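Local coordinates for cyclic UMP-AMP synthase (PDB 6E0K), which joins UTP and ATP into the cyclic dinucleotide 3',3'-cUAMP, the second messenger of a CBASS antiphage defence system, at residues Leu8-Trp11 against Ser12-Gly15; Pro168-His171 against Tyr172-Gly175; Trp185-Pro188 against Thr189-Met192; Ala245-Ser248 against Lys249-Cys252; Glu265-Ser268 against Glu269-Arg273. All coordinates share one frame; numbering follows the deposited sequence.

Interaction 1. Residues Leu8-Trp11 against Ser12-Gly15; sequences LERW and SHQG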
loop_
_atom_site.group_PDB
_atom_site.type_symbol
_atom_site.label_atom_id
_atom_site.label_comp_id
_atom_site.label_asym_id
_atom_site.label_seq_id
_atom_site.Cartn_x
_atom_site.Cartn_y
_atom_site.Cartn_z
ATOM N N LEU A 8 -5.685 -0.864 -23.581
ATOM C CA LEU A 8 -6.043 -0.600 -22.194
ATOM C C LEU A 8 -6.379 -1.891 -21.463
ATOM O O LEU A 8 -6.008 -2.063 -20.296
ATOM C CB LEU A 8 -7.220 0.370 -22.137
ATOM C CG LEU A 8 -6.959 1.719 -22.805
ATOM C CD1 LEU A 8 -8.242 2.534 -22.805
ATOM C CD2 LEU A 8 -5.857 2.466 -22.059
ATOM N N GLU A 9 -7.059 -2.820 -22.141
ATOM C CA GLU A 9 -7.411 -4.079 -21.489
ATOM C C GLU A 9 -6.164 -4.891 -21.151
ATOM O O GLU A 9 -6.078 -5.475 -20.066
ATOM C CB GLU A 9 -8.363 -4.887 -22.374
ATOM C CG GLU A 9 -9.100 -6.024 -21.638
ATOM C CD GLU A 9 -8.250 -7.271 -21.445
ATOM O OE1 GLU A 9 -7.330 -7.509 -22.256
ATOM O OE2 GLU A 9 -8.507 -8.016 -20.476
ATOM N N ARG A 10 -5.182 -4.936 -22.056
ATOM C CA ARG A 10 -3.922 -5.602 -21.729
ATOM C C ARG A 10 -3.256 -4.960 -20.516
ATOM O O ARG A 10 -2.747 -5.657 -19.626
ATOM C CB ARG A 10 -2.979 -5.567 -22.938
ATOM C CG ARG A 10 -3.283 -6.607 -23.998
ATOM C CD ARG A 10 -2.102 -6.781 -24.953
ATOM N NE ARG A 10 -1.800 -5.551 -25.679
ATOM C CZ ARG A 10 -2.470 -5.138 -26.750
ATOM N NH1 ARG A 10 -3.483 -5.855 -27.212
ATOM N NH2 ARG A 10 -2.133 -4.005 -27.357
ATOM N N TRP A 11 -3.250 -3.627 -20.465
ATOM C CA TRP A 11 -2.668 -2.935 -19.326
ATOM C C TRP A 11 -3.416 -3.221 -18.030
ATOM O O TRP A 11 -2.829 -3.093 -16.948
ATOM C CB TRP A 11 -2.653 -1.429 -19.601
ATOM C CG TRP A 11 -1.563 -0.962 -20.523
ATOM C CD1 TRP A 11 -0.427 -1.633 -20.877
ATOM C CD2 TRP A 11 -1.508 0.305 -21.180
ATOM N NE1 TRP A 11 0.335 -0.854 -21.727
ATOM C CE2 TRP A 11 -0.310 0.340 -21.926
ATOM C CE3 TRP A 11 -2.355 1.420 -21.204
ATOM C CZ2 TRP A 11 0.048 1.434 -22.716
ATOM C CZ3 TRP A 11 -1.992 2.513 -21.982
ATOM C CH2 TRP A 11 -0.801 2.508 -22.726
ATOM N N SER A 12 -4.688 -3.625 -18.108
ATOM C CA SER A 12 -5.440 -3.941 -16.898
ATOM C C SER A 12 -5.107 -5.311 -16.314
ATOM O O SER A 12 -5.602 -5.627 -15.226
ATOM C CB SER A 12 -6.948 -3.876 -17.164
ATOM O OG SER A 12 -7.406 -5.071 -17.806
ATOM N N HIS A 13 -4.309 -6.133 -16.996
ATOM C CA HIS A 13 -4.064 -7.483 -16.493
ATOM C C HIS A 13 -3.289 -7.474 -15.179
ATOM O O HIS A 13 -2.409 -6.645 -14.949
ATOM C CB HIS A 13 -3.288 -8.304 -17.511
ATOM C CG HIS A 13 -4.060 -8.590 -18.756
ATOM N ND1 HIS A 13 -3.482 -9.158 -19.873
ATOM C CD2 HIS A 13 -5.366 -8.402 -19.060
ATOM C CE1 HIS A 13 -4.397 -9.291 -20.817
ATOM N NE2 HIS A 13 -5.549 -8.848 -20.349
ATOM N N GLN A 14 -3.601 -8.450 -14.336
ATOM C CA GLN A 14 -2.883 -8.649 -13.090
ATOM C C GLN A 14 -1.722 -9.613 -13.301
ATOM O O GLN A 14 -1.845 -10.604 -14.026
ATOM C CB GLN A 14 -3.833 -9.195 -12.026
ATOM C CG GLN A 14 -3.271 -9.146 -10.598
ATOM C CD GLN A 14 -4.181 -9.802 -9.585
ATOM O OE1 GLN A 14 -5.321 -10.193 -9.891
ATOM N NE2 GLN A 14 -3.689 -9.921 -8.360
ATOM N N GLY A 15 -0.590 -9.311 -12.674
ATOM C CA GLY A 15 0.482 -10.282 -12.602
ATOM C C GLY A 15 0.085 -11.504 -11.791
ATOM O O GLY A 15 -0.850 -11.487 -10.977
#
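Glu-9, in the last turn of helix 5-11, meets His-13 just past the helix end, side chain to side chain. The ring of His-13 can be followed outward from CB, which lies 3.4 Å from Arg-10 O. CG is near the same oxygen, and Arg-10 O sits over one ring face, offset toward the rim. The CH of Arg-10 CA points at the same ring in a CH-pi contact, 3.9 Å from CA to the His-13 ring centroid. His-13 CD2 comes within 3.2 Å of Glu-9 O. At the tip, NE2 donates to Glu-9 OE1 at 2.9 Å. That bond is bent (N-H...O angle 135°). NE2 meets OE1 on the syn side, 31° out of the carboxylate plane, and OE1 is tilted from the ring plane. Glu-9 gets there because its chain folds back at chi2 (-80°), which swings the carboxylate toward the ring. This is a His-carboxylate hydrogen bond between residues four apart at the C-terminal end of a helix.

Ser-12 folds back on the last turn. Its OG donates to Glu-9 O at 2.7 Å, on a lone pair in the carbonyl plane. Ser-12 N makes weak bonds to Leu-8 O and Glu-9 O. A straighter bond runs from His-13 N to Arg-10 O.

Leu-8 and Trp-11 face inward, onto helices 186-202 and 269-285. The following loop is held by Arg-191 at Ser-12 O and by Asn-54.

Interaction 2. Residues Pro168-His171 against Tyr172-Gly175; sequences PKLH and YENG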
loop_
_atom_site.group_PDB
_atom_site.type_symbol
_atom_site.label_atom_id
_atom_site.label_comp_id
_atom_site.label_asym_id
_atom_site.label_seq_id
_atom_site.Cartn_x
_atom_site.Cartn_y
_atom_site.Cartn_z
ATOM N N PRO A 168 -2.757 -0.808 7.123
ATOM C CA PRO A 168 -2.890 -1.645 5.915
ATOM C C PRO A 168 -4.176 -2.451 5.861
ATOM O O PRO A 168 -4.701 -2.690 4.760
ATOM C CB PRO A 168 -1.657 -2.557 5.986
ATOM C CG PRO A 168 -1.345 -2.643 7.458
ATOM C CD PRO A 168 -1.663 -1.275 8.001
ATOM N N LYS A 169 -4.704 -2.892 7.007
ATOM C CA LYS A 169 -5.946 -3.656 6.968
ATOM C C LYS A 169 -7.103 -2.798 6.475
ATOM O O LYS A 169 -7.967 -3.286 5.737
ATOM C CB LYS A 169 -6.261 -4.225 8.347
ATOM C CG LYS A 169 -5.213 -5.186 8.862
ATOM C CD LYS A 169 -5.633 -5.725 10.207
ATOM C CE LYS A 169 -4.628 -6.747 10.724
ATOM N NZ LYS A 169 -5.007 -7.235 12.083
ATOM N N LEU A 170 -7.153 -1.529 6.892
ATOM C CA LEU A 170 -8.212 -0.645 6.419
ATOM C C LEU A 170 -8.012 -0.278 4.959
ATOM O O LEU A 170 -8.988 -0.170 4.205
ATOM C CB LEU A 170 -8.276 0.622 7.266
ATOM C CG LEU A 170 -8.746 0.366 8.689
ATOM C CD1 LEU A 170 -8.720 1.672 9.459
ATOM C CD2 LEU A 170 -10.132 -0.227 8.668
ATOM N N HIS A 171 -6.760 -0.070 4.546
ATOM C CA HIS A 171 -6.469 0.120 3.124
ATOM C C HIS A 171 -7.046 -1.032 2.304
ATOM O O HIS A 171 -7.744 -0.812 1.309
ATOM C CB HIS A 171 -4.956 0.248 2.910
ATOM C CG HIS A 171 -4.556 0.450 1.481
ATOM N ND1 HIS A 171 -4.294 1.692 0.950
ATOM C CD2 HIS A 171 -4.370 -0.438 0.472
ATOM C CE1 HIS A 171 -3.970 1.568 -0.325
ATOM N NE2 HIS A 171 -4.002 0.285 -0.638
ATOM N N TYR A 172 -6.792 -2.269 2.736
ATOM C CA TYR A 172 -7.300 -3.430 2.008
ATOM C C TYR A 172 -8.823 -3.484 2.029
ATOM O O TYR A 172 -9.472 -3.671 0.990
ATOM C CB TYR A 172 -6.713 -4.718 2.592
ATOM C CG TYR A 172 -7.383 -5.921 2.011
ATOM C CD1 TYR A 172 -7.165 -6.266 0.688
ATOM C CD2 TYR A 172 -8.253 -6.697 2.764
ATOM C CE1 TYR A 172 -7.782 -7.366 0.135
ATOM C CE2 TYR A 172 -8.874 -7.801 2.218
ATOM C CZ TYR A 172 -8.640 -8.118 0.891
ATOM O OH TYR A 172 -9.244 -9.217 0.319
ATOM N N GLU A 173 -9.409 -3.332 3.216
ATOM C CA GLU A 173 -10.853 -3.431 3.382
ATOM C C GLU A 173 -11.582 -2.420 2.503
ATOM O O GLU A 173 -12.574 -2.745 1.840
ATOM C CB GLU A 173 -11.159 -3.203 4.862
ATOM C CG GLU A 173 -12.577 -3.217 5.291
ATOM C CD GLU A 173 -12.671 -2.949 6.783
ATOM O OE1 GLU A 173 -13.377 -1.999 7.193
ATOM O OE2 GLU A 173 -11.988 -3.679 7.531
ATOM N N ASN A 174 -11.104 -1.178 2.495
ATOM C CA ASN A 174 -11.806 -0.138 1.744
ATOM C C ASN A 174 -11.631 -0.310 0.241
ATOM O O ASN A 174 -12.556 -0.024 -0.534
ATOM C CB ASN A 174 -11.320 1.231 2.195
ATOM C CG ASN A 174 -11.739 1.539 3.618
ATOM O OD1 ASN A 174 -12.739 1.009 4.115
ATOM N ND2 ASN A 174 -10.981 2.392 4.280
ATOM N N GLY A 175 -10.451 -0.750 -0.191
ATOM C CA GLY A 175 -10.261 -1.034 -1.608
ATOM C C GLY A 175 -11.120 -2.191 -2.080
ATOM O O GLY A 175 -11.657 -2.169 -3.194
#
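The first two turns of helix 168-181 make this contact, just after strand 162-166 and beside the nucleotide site. Leu-170 and Glu-173 lie side by side and point the same way. Leu-170 CD2 is 4.0 Å from Glu-173 OE1 and 4.1 Å from Glu-173 OE2, so the methyl packs against both carboxylate oxygens. With CG anti to the backbone N (chi1 178°) and the chain extended beyond it, Glu-173 runs outward alongside Leu-170. The Asn-174 amide comes close to Leu-170 O, with CG 3.3 Å from it. The poor angle rules out a hydrogen bond there from ND2.

The backbone is regular. Tyr-172 N donates to Pro-168 O at 2.9 Å, and Glu-173 N to Lys-169 O at the same length. Asn-174 N bonds Leu-170 O, and Gly-175 N bonds His-171 O at 3.1 Å.

The other side chains meet neighbouring parts of the fold. Asn-174 ND2 donates to Gln-253 O, while Gln-253 NE2 donates to His-171 O. His-171 NE2 is hydrogen-bonded to Glu-216 OE1, and Lys-169 forms salt bridges with Glu-42 and Glu-151. Pro-168 is about 4 Å, side chain to side chain, from Gln-46 and from Asn-166, which bind nucleotide. The four backbone bonds, each from residue i+4 to i, are those of an ordinary alpha-helix, here starting with proline at the margin of the UTP and ATP site.

Interaction 3. Residues Trp185-Pro188 against Thr189-Met192; sequences WYKP and TIRM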
loop_
_atom_site.group_PDB
_atom_site.type_symbol
_atom_site.label_atom_id
_atom_site.label_comp_id
_atom_site.label_asym_id
_atom_site.label_seq_id
_atom_site.Cartn_x
_atom_site.Cartn_y
_atom_site.Cartn_z
ATOM N N TRP A 185 -14.576 -3.243 -11.287
ATOM C CA TRP A 185 -13.775 -2.444 -12.199
ATOM C C TRP A 185 -12.662 -1.663 -11.514
ATOM O O TRP A 185 -11.723 -1.233 -12.192
ATOM C CB TRP A 185 -14.661 -1.450 -12.956
ATOM C CG TRP A 185 -15.359 -2.063 -14.140
ATOM C CD1 TRP A 185 -16.537 -2.763 -14.133
ATOM C CD2 TRP A 185 -14.908 -2.051 -15.496
ATOM N NE1 TRP A 185 -16.854 -3.169 -15.410
ATOM C CE2 TRP A 185 -15.871 -2.742 -16.264
ATOM C CE3 TRP A 185 -13.793 -1.508 -16.140
ATOM C CZ2 TRP A 185 -15.743 -2.917 -17.638
ATOM C CZ3 TRP A 185 -13.672 -1.674 -17.509
ATOM C CH2 TRP A 185 -14.643 -2.371 -18.243
ATOM N N TYR A 186 -12.754 -1.449 -10.199
ATOM C CA TYR A 186 -11.785 -0.580 -9.535
ATOM C C TYR A 186 -10.361 -1.129 -9.633
ATOM O O TYR A 186 -9.439 -0.412 -10.035
ATOM C CB TYR A 186 -12.200 -0.370 -8.073
ATOM C CG TYR A 186 -11.234 0.464 -7.256
ATOM C CD1 TYR A 186 -10.847 1.735 -7.687
ATOM C CD2 TYR A 186 -10.725 -0.002 -6.044
ATOM C CE1 TYR A 186 -9.974 2.499 -6.942
ATOM C CE2 TYR A 186 -9.845 0.756 -5.296
ATOM C CZ TYR A 186 -9.476 2.017 -5.757
ATOM O OH TYR A 186 -8.593 2.754 -5.005
ATOM N N LYS A 187 -10.158 -2.396 -9.293
ATOM C CA LYS A 187 -8.784 -2.897 -9.293
ATOM C C LYS A 187 -8.222 -3.024 -10.710
ATOM O O LYS A 187 -7.066 -2.645 -10.933
ATOM C CB LYS A 187 -8.694 -4.234 -8.543
ATOM C CG LYS A 187 -9.121 -4.120 -7.091
ATOM C CD LYS A 187 -8.338 -3.069 -6.345
ATOM C CE LYS A 187 -8.733 -3.049 -4.873
ATOM N NZ LYS A 187 -8.504 -4.374 -4.217
ATOM N N PRO A 188 -8.969 -3.538 -11.701
ATOM C CA PRO A 188 -8.437 -3.497 -13.074
ATOM C C PRO A 188 -8.100 -2.093 -13.530
ATOM O O PRO A 188 -7.144 -1.910 -14.294
ATOM C CB PRO A 188 -9.567 -4.106 -13.922
ATOM C CG PRO A 188 -10.322 -4.995 -12.952
ATOM C CD PRO A 188 -10.248 -4.273 -11.625
ATOM N N THR A 189 -8.861 -1.093 -13.082
ATOM C CA THR A 189 -8.574 0.276 -13.492
ATOM C C THR A 189 -7.268 0.765 -12.877
ATOM O O THR A 189 -6.465 1.419 -13.553
ATOM C CB THR A 189 -9.745 1.192 -13.115
ATOM O OG1 THR A 189 -10.905 0.782 -13.859
ATOM C CG2 THR A 189 -9.432 2.644 -13.480
ATOM N N ILE A 190 -7.031 0.455 -11.598
ATOM C CA ILE A 190 -5.744 0.778 -10.989
ATOM C C ILE A 190 -4.612 0.169 -11.798
ATOM O O ILE A 190 -3.609 0.828 -12.097
ATOM C CB ILE A 190 -5.692 0.289 -9.535
ATOM C CG1 ILE A 190 -6.635 1.111 -8.652
ATOM C CG2 ILE A 190 -4.266 0.375 -9.005
ATOM C CD1 ILE A 190 -6.751 0.500 -7.249
ATOM N N ARG A 191 -4.759 -1.103 -12.168
ATOM C CA ARG A 191 -3.680 -1.765 -12.892
ATOM C C ARG A 191 -3.480 -1.147 -14.266
ATOM O O ARG A 191 -2.341 -0.980 -14.710
ATOM C CB ARG A 191 -3.959 -3.267 -13.003
ATOM C CG ARG A 191 -4.019 -3.925 -11.613
ATOM C CD ARG A 191 -4.047 -5.451 -11.689
ATOM N NE ARG A 191 -5.135 -5.931 -12.538
ATOM C CZ ARG A 191 -6.275 -6.463 -12.094
ATOM N NH1 ARG A 191 -6.496 -6.633 -10.796
ATOM N NH2 ARG A 191 -7.198 -6.851 -12.980
ATOM N N MET A 192 -4.579 -0.799 -14.943
ATOM C CA MET A 192 -4.492 -0.103 -16.226
ATOM C C MET A 192 -3.658 1.166 -16.106
ATOM O O MET A 192 -2.742 1.397 -16.901
ATOM C CB MET A 192 -5.890 0.231 -16.730
ATOM C CG MET A 192 -5.870 1.017 -18.049
ATOM S SD MET A 192 -7.489 1.678 -18.476
ATOM C CE MET A 192 -7.707 2.943 -17.217
#
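The Tyr-186 ring carries Ile-190 CD1 on one face, offset toward the rim. Ile-190 CD1 is closest to Tyr-186 CZ, 3.5 Å away, and the contact is CH-pi. The Ile-190 chain is extended at chi2 (171°), which carries CD1 out to the ring. The Arg-191 guanidinium lies with one face over Pro-188 CA and Lys-187 O, and its NH2 is 3.6 Å from Pro-188 CG. Thr-189 OG1 stands at the edge of the Trp-185 ring, near its plane.

Trp-185 O is gripped twice by Thr-189. OG1 donates to it at 2.7 Å and Thr-189 N at 3.0 Å, from opposite faces of the carbonyl plane. Further backbone bonds run from Ile-190 N to Tyr-186 O, from Arg-191 N to Lys-187 O and from Met-192 N to Pro-188 O.

The polar ends point to other parts of the fold. Tyr-186 OH is bonded to Gln-253, Lys-187 NZ to Asn-51 O, and Arg-191 to Ser-52 O besides Ser-12. Ile-190 is about 4 Å, side chain to side chain, from Lys-194, which binds ATP. This is the N-terminal part of helix 186-202 with the residue leading into it, and a threonine hydroxyl returns to the i-4 carbonyl, an arrangement common in alpha-helices.

Interaction 4. Residues Ala245-Ser248 against Lys249-Cys252; sequences ADLS and KFRC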
loop_
_atom_site.group_PDB
_atom_site.type_symbol
_atom_site.label_atom_id
_atom_site.label_comp_id
_atom_site.label_asym_id
_atom_site.label_seq_id
_atom_site.Cartn_x
_atom_site.Cartn_y
_atom_site.Cartn_z
ATOM N N ALA A 245 -11.372 18.145 -10.230
ATOM C CA ALA A 245 -11.642 17.940 -8.817
ATOM C C ALA A 245 -10.784 18.854 -7.951
ATOM O O ALA A 245 -9.730 19.346 -8.367
ATOM C CB ALA A 245 -11.395 16.483 -8.427
ATOM N N ASP A 246 -11.262 19.079 -6.729
ATOM C CA ASP A 246 -10.469 19.727 -5.687
ATOM C C ASP A 246 -9.711 18.624 -4.968
ATOM O O ASP A 246 -10.284 17.876 -4.175
ATOM C CB ASP A 246 -11.361 20.519 -4.737
ATOM C CG ASP A 246 -10.588 21.170 -3.595
ATOM O OD1 ASP A 246 -9.355 21.003 -3.506
ATOM O OD2 ASP A 246 -11.226 21.874 -2.778
ATOM N N LEU A 247 -8.416 18.513 -5.262
ATOM C CA LEU A 247 -7.604 17.440 -4.709
ATOM C C LEU A 247 -7.290 17.628 -3.232
ATOM O O LEU A 247 -6.897 16.657 -2.574
ATOM C CB LEU A 247 -6.284 17.338 -5.476
ATOM C CG LEU A 247 -6.353 17.211 -6.997
ATOM C CD1 LEU A 247 -4.935 17.169 -7.557
ATOM C CD2 LEU A 247 -7.126 15.962 -7.391
ATOM N N SER A 248 -7.455 18.849 -2.706
ATOM C CA SER A 248 -6.795 19.221 -1.458
ATOM C C SER A 248 -7.269 18.384 -0.278
ATOM O O SER A 248 -6.486 18.127 0.645
ATOM C CB SER A 248 -7.003 20.713 -1.176
ATOM O OG SER A 248 -8.356 20.999 -0.855
ATOM N N LYS A 249 -8.524 17.937 -0.286
ATOM C CA LYS A 249 -9.062 17.161 0.825
ATOM C C LYS A 249 -9.104 15.663 0.542
ATOM O O LYS A 249 -9.792 14.932 1.263
ATOM C CB LYS A 249 -10.466 17.642 1.202
ATOM C CG LYS A 249 -10.592 19.119 1.559
ATOM C CD LYS A 249 -11.985 19.406 2.120
ATOM C CE LYS A 249 -12.188 20.882 2.421
ATOM N NZ LYS A 249 -13.307 21.101 3.387
ATOM N N PHE A 250 -8.391 15.185 -0.478
ATOM C CA PHE A 250 -8.369 13.747 -0.735
ATOM C C PHE A 250 -7.784 13.010 0.459
ATOM O O PHE A 250 -6.816 13.458 1.082
ATOM C CB PHE A 250 -7.550 13.404 -1.984
ATOM C CG PHE A 250 -8.299 13.566 -3.285
ATOM C CD1 PHE A 250 -9.459 14.325 -3.359
ATOM C CD2 PHE A 250 -7.835 12.942 -4.434
ATOM C CE1 PHE A 250 -10.129 14.479 -4.568
ATOM C CE2 PHE A 250 -8.498 13.082 -5.637
ATOM C CZ PHE A 250 -9.648 13.848 -5.706
ATOM N N ARG A 251 -8.378 11.869 0.767
ATOM C CA ARG A 251 -7.940 11.019 1.856
ATOM C C ARG A 251 -7.334 9.761 1.263
ATOM O O ARG A 251 -7.707 9.331 0.170
ATOM C CB ARG A 251 -9.111 10.664 2.772
ATOM C CG ARG A 251 -9.804 11.879 3.348
ATOM C CD ARG A 251 -9.020 12.411 4.515
ATOM N NE ARG A 251 -9.234 11.579 5.693
ATOM C CZ ARG A 251 -8.560 11.702 6.830
ATOM N NH1 ARG A 251 -7.607 12.621 6.952
ATOM N NH2 ARG A 251 -8.837 10.896 7.850
ATOM N N CYS A 252 -6.384 9.181 1.982
ATOM C CA CYS A 252 -5.841 7.903 1.567
ATOM C C CYS A 252 -6.917 6.825 1.626
ATOM O O CYS A 252 -7.946 6.970 2.290
ATOM C CB CYS A 252 -4.656 7.519 2.446
ATOM S SG CYS A 252 -3.206 8.560 2.091
HETATM O O HOH W 1 -4.972 15.425 1.058
#
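Apolar contacts centre on the Phe-250 ring, which packs back against Leu-247. Leu-247 CD2 is 3.6 Å from Phe-250 CE2 and 3.7 Å from Phe-250 CZ. Leu-247 CA lies over one ring face, 4.0 Å from the Phe-250 centroid, in a CH-pi contact. Ala-245 CB approaches Phe-250 CZ at 4.2 Å, obliquely. Phe-250 CG stands anti to its own carbonyl carbon (chi1 -82°), which turns the ring back over the preceding residues. Around the ring lie Leu-218 of helix 212-220, Trp-241 and Leu-242 of helix 231-244, and Phe-260.

The polar bonds describe two turns. Asp-246 OD1 accepts from Ser-248 N at 3.0 Å, which makes an Asx turn. The same oxygen accepts from Ser-248 OG at 2.8 Å, on the syn side. Both donors come from one face of the carboxylate plane. Phe-250 N then donates to Leu-247 O, nearly straight at 165°, and closes a type I beta turn over residues 247-250. Both turns lie in the loop that joins helix 231-244 to helix 269-285, away from the nucleotide site. A carbonyl oxygen also nears the ring: Asp-246 O comes within 3.4 Å of Phe-250 CE1.

A water lies between Ser-248 O and Phe-250 O, 2.7 Å from the latter. Backbone bonds link Phe-250 with Leu-259. Leu-247 packs on Glu-269 and Ala-272 of helix 269-285, and Ala-245 O accepts from Arg-273 NH2.

Interaction 5. Residues Glu265-Ser268 against Glu269-Arg273; sequences EQWS and EEKAR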
loop_
_atom_site.group_PDB
_atom_site.type_symbol
_atom_site.label_atom_id
_atom_site.label_comp_id
_atom_site.label_asym_id
_atom_site.label_seq_id
_atom_site.Cartn_x
_atom_site.Cartn_y
_atom_site.Cartn_z
ATOM N N GLU A 265 5.700 11.095 3.546
ATOM C CA GLU A 265 4.633 10.099 3.575
ATOM C C GLU A 265 3.448 10.494 2.697
ATOM O O GLU A 265 2.586 9.657 2.410
ATOM C CB GLU A 265 4.159 9.888 5.017
ATOM C CG GLU A 265 5.200 9.278 5.966
ATOM C CD GLU A 265 6.364 10.214 6.279
ATOM O OE1 GLU A 265 6.161 11.449 6.289
ATOM O OE2 GLU A 265 7.485 9.711 6.506
ATOM N N GLN A 266 3.378 11.750 2.278
ATOM C CA GLN A 266 2.279 12.262 1.482
ATOM C C GLN A 266 2.766 12.616 0.086
ATOM O O GLN A 266 3.962 12.816 -0.149
ATOM C CB GLN A 266 1.666 13.492 2.157
ATOM C CG GLN A 266 1.230 13.189 3.576
ATOM C CD GLN A 266 0.920 14.429 4.357
ATOM O OE1 GLN A 266 1.772 15.301 4.522
ATOM N NE2 GLN A 266 -0.310 14.525 4.841
ATOM N N TRP A 267 1.817 12.700 -0.832
ATOM C CA TRP A 267 2.094 13.107 -2.199
ATOM C C TRP A 267 1.977 14.627 -2.281
ATOM O O TRP A 267 1.847 15.318 -1.268
ATOM C CB TRP A 267 1.135 12.404 -3.156
ATOM C CG TRP A 267 1.693 12.143 -4.529
ATOM C CD1 TRP A 267 2.998 12.224 -4.915
ATOM C CD2 TRP A 267 0.952 11.728 -5.684
ATOM N NE1 TRP A 267 3.116 11.892 -6.248
ATOM C CE2 TRP A 267 1.875 11.584 -6.741
ATOM C CE3 TRP A 267 -0.405 11.465 -5.925
ATOM C CZ2 TRP A 267 1.484 11.185 -8.028
ATOM C CZ3 TRP A 267 -0.794 11.064 -7.195
ATOM C CH2 TRP A 267 0.153 10.932 -8.235
ATOM N N SER A 268 2.025 15.174 -3.487
ATOM C CA SER A 268 1.768 16.590 -3.679
ATOM C C SER A 268 0.759 16.755 -4.801
ATOM O O SER A 268 0.706 15.947 -5.735
ATOM C CB SER A 268 3.055 17.371 -3.975
ATOM O OG SER A 268 3.466 17.230 -5.325
ATOM N N GLU A 269 -0.086 17.779 -4.671
ATOM C CA GLU A 269 -1.065 18.049 -5.716
ATOM C C GLU A 269 -0.378 18.297 -7.049
ATOM O O GLU A 269 -0.881 17.887 -8.100
ATOM C CB GLU A 269 -1.928 19.253 -5.351
ATOM C CG GLU A 269 -2.834 19.027 -4.159
ATOM C CD GLU A 269 -3.803 20.165 -3.988
ATOM O OE1 GLU A 269 -4.306 20.661 -5.019
ATOM O OE2 GLU A 269 -4.042 20.580 -2.832
ATOM N N GLU A 270 0.780 18.953 -7.027
ATOM C CA GLU A 270 1.465 19.229 -8.282
ATOM C C GLU A 270 1.929 17.943 -8.955
ATOM O O GLU A 270 1.864 17.824 -10.187
ATOM C CB GLU A 270 2.640 20.174 -8.046
ATOM C CG GLU A 270 3.205 20.735 -9.329
ATOM C CD GLU A 270 2.242 21.678 -10.050
ATOM O OE1 GLU A 270 1.218 22.101 -9.448
ATOM O OE2 GLU A 270 2.502 21.992 -11.228
ATOM N N LYS A 271 2.385 16.961 -8.171
ATOM C CA LYS A 271 2.757 15.671 -8.758
ATOM C C LYS A 271 1.539 14.945 -9.314
ATOM O O LYS A 271 1.623 14.294 -10.366
ATOM C CB LYS A 271 3.462 14.787 -7.721
ATOM C CG LYS A 271 4.875 15.249 -7.351
ATOM C CD LYS A 271 5.841 15.068 -8.510
ATOM C CE LYS A 271 7.246 15.538 -8.156
ATOM N NZ LYS A 271 7.959 14.545 -7.321
ATOM N N ALA A 272 0.401 15.028 -8.616
ATOM C CA ALA A 272 -0.825 14.432 -9.141
ATOM C C ALA A 272 -1.246 15.098 -10.447
ATOM O O ALA A 272 -1.644 14.418 -11.397
ATOM C CB ALA A 272 -1.946 14.523 -8.104
ATOM N N ARG A 273 -1.181 16.434 -10.508
ATOM C CA ARG A 273 -1.516 17.130 -11.752
ATOM C C ARG A 273 -0.570 16.741 -12.880
ATOM O O ARG A 273 -0.974 16.668 -14.048
ATOM C CB ARG A 273 -1.475 18.641 -11.530
ATOM C CG ARG A 273 -2.432 19.114 -10.473
ATOM C CD ARG A 273 -3.829 19.093 -10.993
ATOM N NE ARG A 273 -4.744 19.770 -10.078
ATOM C CZ ARG A 273 -6.044 19.517 -10.024
ATOM N NH1 ARG A 273 -6.566 18.594 -10.831
ATOM N NH2 ARG A 273 -6.810 20.168 -9.160
#
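Ser-268 is the N-cap of helix 269-285: its OG accepts from Lys-271 N at 3.1 Å, with an N-H...O angle of 156°. This gives a partner to one of the amides of the first turn, which have no preceding helical carbonyl to bond. The hydroxyl is placed for it by chi1 of 79°, with OG lying between the backbone N and the carbonyl carbon. Ser-268 OG is also 3.2 Å from Lys-271 CG, so the hydroxyl touches the root of the lysine chain. Ser-268 O takes the next bond, from Ala-272 N at 3.0 Å. Arg-273 N continues the series by donating to Glu-269 O.

Other polar groups also have partners. The Lys-271 chain bends at chi2 and chi4, and its NZ forms a salt bridge with Asp-208. The backbone of Trp-267 is bonded to Leu-259 and Gly-261, in the loop ahead of the helix. Glu-265, two residues before Trp-267, binds ATP.

Trp-267 adds the apolar part of the contact. Its indole lies against the first turn, with Lys-271 C and Ala-272 N over one face. Trp-267 CH2 is 3.7 Å from Ala-272 CA, and Trp-267 CZ3 is 3.8 Å from Ala-272 CB. Ala-272 CB makes an off-centre CH-pi contact with the six-membered ring. Phe-214 stacks on the indole. The side chains of Trp-267 and Lys-271 cross, and Trp-267 NE1 comes to 3.3 Å from Lys-271 CB.

How the interactions relate
Interactions 1 and 3 touch, with centres 8 Å apart, through the Arg-191 NE to Ser-12 O hydrogen bond (2.7 Å). Interaction 3 also touches interaction 2, where Gly-175 O packs on Lys-187 CE and on Tyr-186 CD2 as one helix follows the other. Interactions 4 and 5 form a second pair, centres 10 Å apart, in which Glu-269 and Arg-273 pack on Leu-247. These two groups do not touch; interaction 2 comes to about 6 Å from interaction 4, between nearest atoms. Interaction 2 flanks the nucleotide site through Pro-168, interaction 3 neighbours the ATP-binding Lys-194, and interaction 5 contains the ATP-binding Glu-265. Interaction 4 lies away from the site.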